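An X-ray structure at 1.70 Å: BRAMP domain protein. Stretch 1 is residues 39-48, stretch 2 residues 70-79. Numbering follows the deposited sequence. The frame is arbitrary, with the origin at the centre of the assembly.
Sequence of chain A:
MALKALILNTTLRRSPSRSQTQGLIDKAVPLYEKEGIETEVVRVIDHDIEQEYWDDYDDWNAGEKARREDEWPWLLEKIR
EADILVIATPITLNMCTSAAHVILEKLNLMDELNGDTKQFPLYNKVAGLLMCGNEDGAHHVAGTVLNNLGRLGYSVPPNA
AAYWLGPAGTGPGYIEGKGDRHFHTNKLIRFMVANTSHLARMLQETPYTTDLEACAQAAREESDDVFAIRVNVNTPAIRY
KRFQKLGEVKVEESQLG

Stretch 1 39-48: TEVVRVIDHD
Stretch 2 70-79: DEWPWLLEKI

Stretch 1 enters as a β-strand, residues 39-43 (phi -97 to -138, psi 104 to 149), turns through a short 3-10 segment at 44-46 (phi/psi near -67/-20) and leaves as an extended loop at His47 (-111/149) and Asp48 (-84/100). Stretch 2 starts as loop, with Glu71 at the N-cap of a helix (about -62/-41) that runs from Trp72 through Ile79 and beyond. Strand and helix run nearly antiparallel: their directions differ by 149°, and their axes approach to 11.5 Å. The backbones converge toward the end of stretch 1, with CA-CA distances of 9.3 Å for Glu40-Lys78, 8.6 Å for Val44-Leu75 and 5.5 Å for Asp48-Glu71.

Asp48, Glu71 and His47 cover the most surface, and they form one polar end of the contact. At this close approach the main chains of Asp48 and Glu71 bond directly, Glu71 N donating to Asp48 O at 2.9 Å. The CA-to-CB bond of Glu71 points toward stretch 1 (chi1 m, chi2 t, chi3 62°), and its carboxylate accepts twice: Asp48 N donates to Glu71 OE2 at 2.9 Å, almost linearly at 174°, and His47 ND1 donates to Glu71 OE1 at 2.7 Å. Glutamate suits this place because its two oxygens can serve a backbone amide and an imidazole together. Asp48 makes its hydrogen bonds to stretch 2 through its backbone N and O; its CA-to-CB bond points sideways relative to stretch 2, with chi1 t. Next to Glu71, Asp70 (chi1 p) accepts a hydrogen bond from Trp72 N at OD1, 3.0 Å away, satisfying an amide in the first turn of the helix, where no preceding turn can supply a carbonyl.

His47, with chi1 m and chi2 -84°, meets Glu71 OE1 at its ring edge, near the ring plane, while Trp74 CH2 lies over one face, 3.4 Å from His47 CE1. The imidazole and the six-membered ring of Trp74 (chi1 t, chi2 84°) have centroids 4.5 Å apart and planes inclined by 33°. A histidine can thus combine a polar edge with an aromatic face.

Farther back along stretch 1 the contact becomes apolar. The CA-to-CB bond of Val42, chi1 t, points toward stretch 2, and CG1 lies 4.1 Å from Trp74 CH2 and 4.3 Å from Leu75 CD1. Val44, chi1 m, brings CG1 to 4.2 Å from Leu75 CD2. Leu75 (t, chi2 50°) is buried, and its branched end suits packing against these compact valines.

Lys78 (m, t, t, m) suits the far end because its long aliphatic chain can pass Val42, CD lying 4.4 Å from Val42 CG2, while its charged end meets the opposite charge of Glu40 (chi1 t, chi2 t, chi3 18°). Lys78 NZ forms a salt bridge with Glu40 OE2 at 2.9 Å, with a weak second hydrogen bond from Lys78 NZ to Glu40 OE1 at 3.1 Å.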

# COMPACT_ATOMS: atom_id res chain seq x y z
N THR A 39 -3.09 26.57 17.47
CA THR A 39 -3.12 25.12 17.44
C THR A 39 -4.07 24.58 18.51
O THR A 39 -4.23 25.17 19.58
CB THR A 39 -1.74 24.51 17.67
OG1 THR A 39 -1.27 24.88 18.98
CG2 THR A 39 -0.79 24.99 16.63
N GLU A 40 -4.66 23.43 18.20
CA GLU A 40 -5.42 22.67 19.18
C GLU A 40 -5.06 21.21 19.00
O GLU A 40 -5.05 20.73 17.87
CB GLU A 40 -6.91 22.87 18.99
CG GLU A 40 -7.76 22.08 19.97
CD GLU A 40 -9.21 22.51 19.91
OE1 GLU A 40 -9.61 23.14 18.90
OE2 GLU A 40 -9.94 22.21 20.89
N VAL A 41 -4.77 20.51 20.10
CA VAL A 41 -4.47 19.08 20.05
C VAL A 41 -5.65 18.35 20.67
O VAL A 41 -6.09 18.69 21.78
CB VAL A 41 -3.17 18.74 20.80
CG1 VAL A 41 -2.89 17.22 20.70
CG2 VAL A 41 -1.99 19.53 20.29
N VAL A 42 -6.17 17.35 19.97
CA VAL A 42 -7.24 16.50 20.47
C VAL A 42 -6.73 15.07 20.44
O VAL A 42 -6.20 14.63 19.41
CB VAL A 42 -8.52 16.65 19.64
CG1 VAL A 42 -9.51 15.56 19.99
CG2 VAL A 42 -9.13 18.03 19.87
N ARG A 43 -6.84 14.36 21.57
CA ARG A 43 -6.50 12.93 21.57
C ARG A 43 -7.81 12.19 21.42
O ARG A 43 -8.61 12.12 22.35
CB ARG A 43 -5.77 12.49 22.84
CG ARG A 43 -5.38 11.03 22.71
CD ARG A 43 -4.65 10.51 23.97
NE ARG A 43 -3.40 11.24 24.24
CZ ARG A 43 -2.48 10.82 25.10
NH1 ARG A 43 -2.65 9.67 25.73
NH2 ARG A 43 -1.37 11.52 25.31
N VAL A 44 -8.05 11.66 20.21
CA VAL A 44 -9.40 11.28 19.83
C VAL A 44 -9.90 10.10 20.66
O VAL A 44 -11.11 10.01 20.93
CB VAL A 44 -9.47 10.98 18.32
CG1 VAL A 44 -9.01 12.19 17.51
CG2 VAL A 44 -8.60 9.80 17.97
N ILE A 45 -9.01 9.22 21.12
CA ILE A 45 -9.43 8.06 21.90
C ILE A 45 -10.00 8.47 23.26
O ILE A 45 -10.71 7.68 23.90
CB ILE A 45 -8.26 7.06 22.07
CG1 ILE A 45 -8.77 5.67 22.46
CG2 ILE A 45 -7.23 7.53 23.10
CD1 ILE A 45 -9.44 4.94 21.35
N ASP A 46 -9.71 9.69 23.72
CA ASP A 46 -10.30 10.15 24.98
C ASP A 46 -11.78 10.40 24.86
O ASP A 46 -12.46 10.55 25.88
CB ASP A 46 -9.68 11.46 25.46
CG ASP A 46 -8.22 11.32 25.86
OD1 ASP A 46 -7.75 10.18 26.07
OD2 ASP A 46 -7.55 12.36 25.94
N HIS A 47 -12.29 10.48 23.64
CA HIS A 47 -13.64 10.92 23.37
C HIS A 47 -14.51 9.78 22.86
O HIS A 47 -14.03 8.87 22.19
CB HIS A 47 -13.61 12.06 22.36
CG HIS A 47 -12.89 13.26 22.88
ND1 HIS A 47 -13.51 14.20 23.68
CD2 HIS A 47 -11.59 13.63 22.78
CE1 HIS A 47 -12.62 15.12 24.02
NE2 HIS A 47 -11.46 14.80 23.48
N ASP A 48 -15.80 9.87 23.19
CA ASP A 48 -16.75 8.82 22.86
C ASP A 48 -17.24 9.04 21.43
O ASP A 48 -18.12 9.85 21.18
CB ASP A 48 -17.90 8.86 23.87
CG ASP A 48 -18.94 7.80 23.61
OD1 ASP A 48 -18.60 6.75 23.02
OD2 ASP A 48 -20.10 8.02 24.00
N ASP A 70 -23.25 10.99 20.69
CA ASP A 70 -21.86 10.81 21.07
C ASP A 70 -21.15 12.16 20.92
O ASP A 70 -21.79 13.22 20.83
CB ASP A 70 -21.23 9.67 20.25
CG ASP A 70 -21.04 10.02 18.77
OD1 ASP A 70 -21.51 11.09 18.34
OD2 ASP A 70 -20.43 9.22 18.04
N GLU A 71 -19.82 12.14 20.87
CA GLU A 71 -19.03 13.36 20.75
C GLU A 71 -18.58 13.64 19.32
O GLU A 71 -17.73 14.52 19.11
CB GLU A 71 -17.81 13.31 21.66
CG GLU A 71 -18.12 13.24 23.14
CD GLU A 71 -16.86 13.30 23.96
OE1 GLU A 71 -16.15 14.32 23.89
OE2 GLU A 71 -16.55 12.31 24.64
N TRP A 72 -19.08 12.90 18.34
CA TRP A 72 -18.67 13.16 16.96
C TRP A 72 -19.08 14.54 16.45
O TRP A 72 -18.25 15.20 15.80
CB TRP A 72 -19.19 12.05 16.04
CG TRP A 72 -18.88 12.32 14.59
CD1 TRP A 72 -19.79 12.47 13.58
CD2 TRP A 72 -17.59 12.49 13.99
NE1 TRP A 72 -19.15 12.70 12.39
CE2 TRP A 72 -17.79 12.72 12.62
CE3 TRP A 72 -16.28 12.46 14.48
CZ2 TRP A 72 -16.74 12.93 11.73
CZ3 TRP A 72 -15.23 12.67 13.59
CH2 TRP A 72 -15.48 12.90 12.23
N PRO A 73 -20.31 15.03 16.67
CA PRO A 73 -20.62 16.40 16.19
C PRO A 73 -19.64 17.44 16.68
O PRO A 73 -19.20 18.31 15.91
CB PRO A 73 -22.04 16.64 16.73
CG PRO A 73 -22.64 15.27 16.77
CD PRO A 73 -21.51 14.36 17.22
N TRP A 74 -19.27 17.38 17.97
CA TRP A 74 -18.26 18.27 18.52
C TRP A 74 -16.94 18.18 17.74
O TRP A 74 -16.37 19.20 17.35
CB TRP A 74 -18.04 17.94 20.00
CG TRP A 74 -16.84 18.56 20.62
CD1 TRP A 74 -16.74 19.81 21.15
CD2 TRP A 74 -15.55 17.93 20.83
NE1 TRP A 74 -15.48 20.01 21.66
CE2 TRP A 74 -14.73 18.88 21.47
CE3 TRP A 74 -15.02 16.67 20.54
CZ2 TRP A 74 -13.40 18.61 21.82
CZ3 TRP A 74 -13.70 16.41 20.88
CH2 TRP A 74 -12.91 17.37 21.52
N LEU A 75 -16.45 16.96 17.50
CA LEU A 75 -15.18 16.81 16.79
C LEU A 75 -15.31 17.21 15.32
O LEU A 75 -14.40 17.84 14.78
CB LEU A 75 -14.66 15.38 16.91
CG LEU A 75 -13.30 15.06 16.26
CD1 LEU A 75 -12.22 16.05 16.65
CD2 LEU A 75 -12.86 13.62 16.57
N LEU A 76 -16.40 16.82 14.67
CA LEU A 76 -16.61 17.19 13.27
C LEU A 76 -16.61 18.70 13.11
O LEU A 76 -16.08 19.24 12.12
CB LEU A 76 -17.93 16.60 12.76
CG LEU A 76 -18.30 16.91 11.30
CD1 LEU A 76 -17.17 16.54 10.36
CD2 LEU A 76 -19.58 16.16 10.88
N GLU A 77 -17.20 19.42 14.06
CA GLU A 77 -17.24 20.87 13.95
C GLU A 77 -15.84 21.47 14.06
O GLU A 77 -15.53 22.43 13.36
CB GLU A 77 -18.17 21.46 15.00
CG GLU A 77 -18.44 22.95 14.83
CD GLU A 77 -18.86 23.35 13.42
OE1 GLU A 77 -18.40 24.42 12.95
OE2 GLU A 77 -19.63 22.62 12.76
N LYS A 78 -14.98 20.92 14.93
CA LYS A 78 -13.59 21.39 14.98
C LYS A 78 -12.87 21.14 13.66
O LYS A 78 -12.07 21.97 13.21
CB LYS A 78 -12.84 20.72 16.14
CG LYS A 78 -13.29 21.20 17.51
CD LYS A 78 -12.34 20.77 18.62
CE LYS A 78 -12.73 21.42 19.93
NZ LYS A 78 -12.54 22.89 19.87
N ILE A 79 -13.13 20.00 13.03
CA ILE A 79 -12.49 19.71 11.75
C ILE A 79 -13.00 20.66 10.68
O ILE A 79 -12.23 21.14 9.84
CB ILE A 79 -12.73 18.24 11.36
CG1 ILE A 79 -12.07 17.30 12.36
CG2 ILE A 79 -12.24 17.99 9.95
CD1 ILE A 79 -12.50 15.85 12.20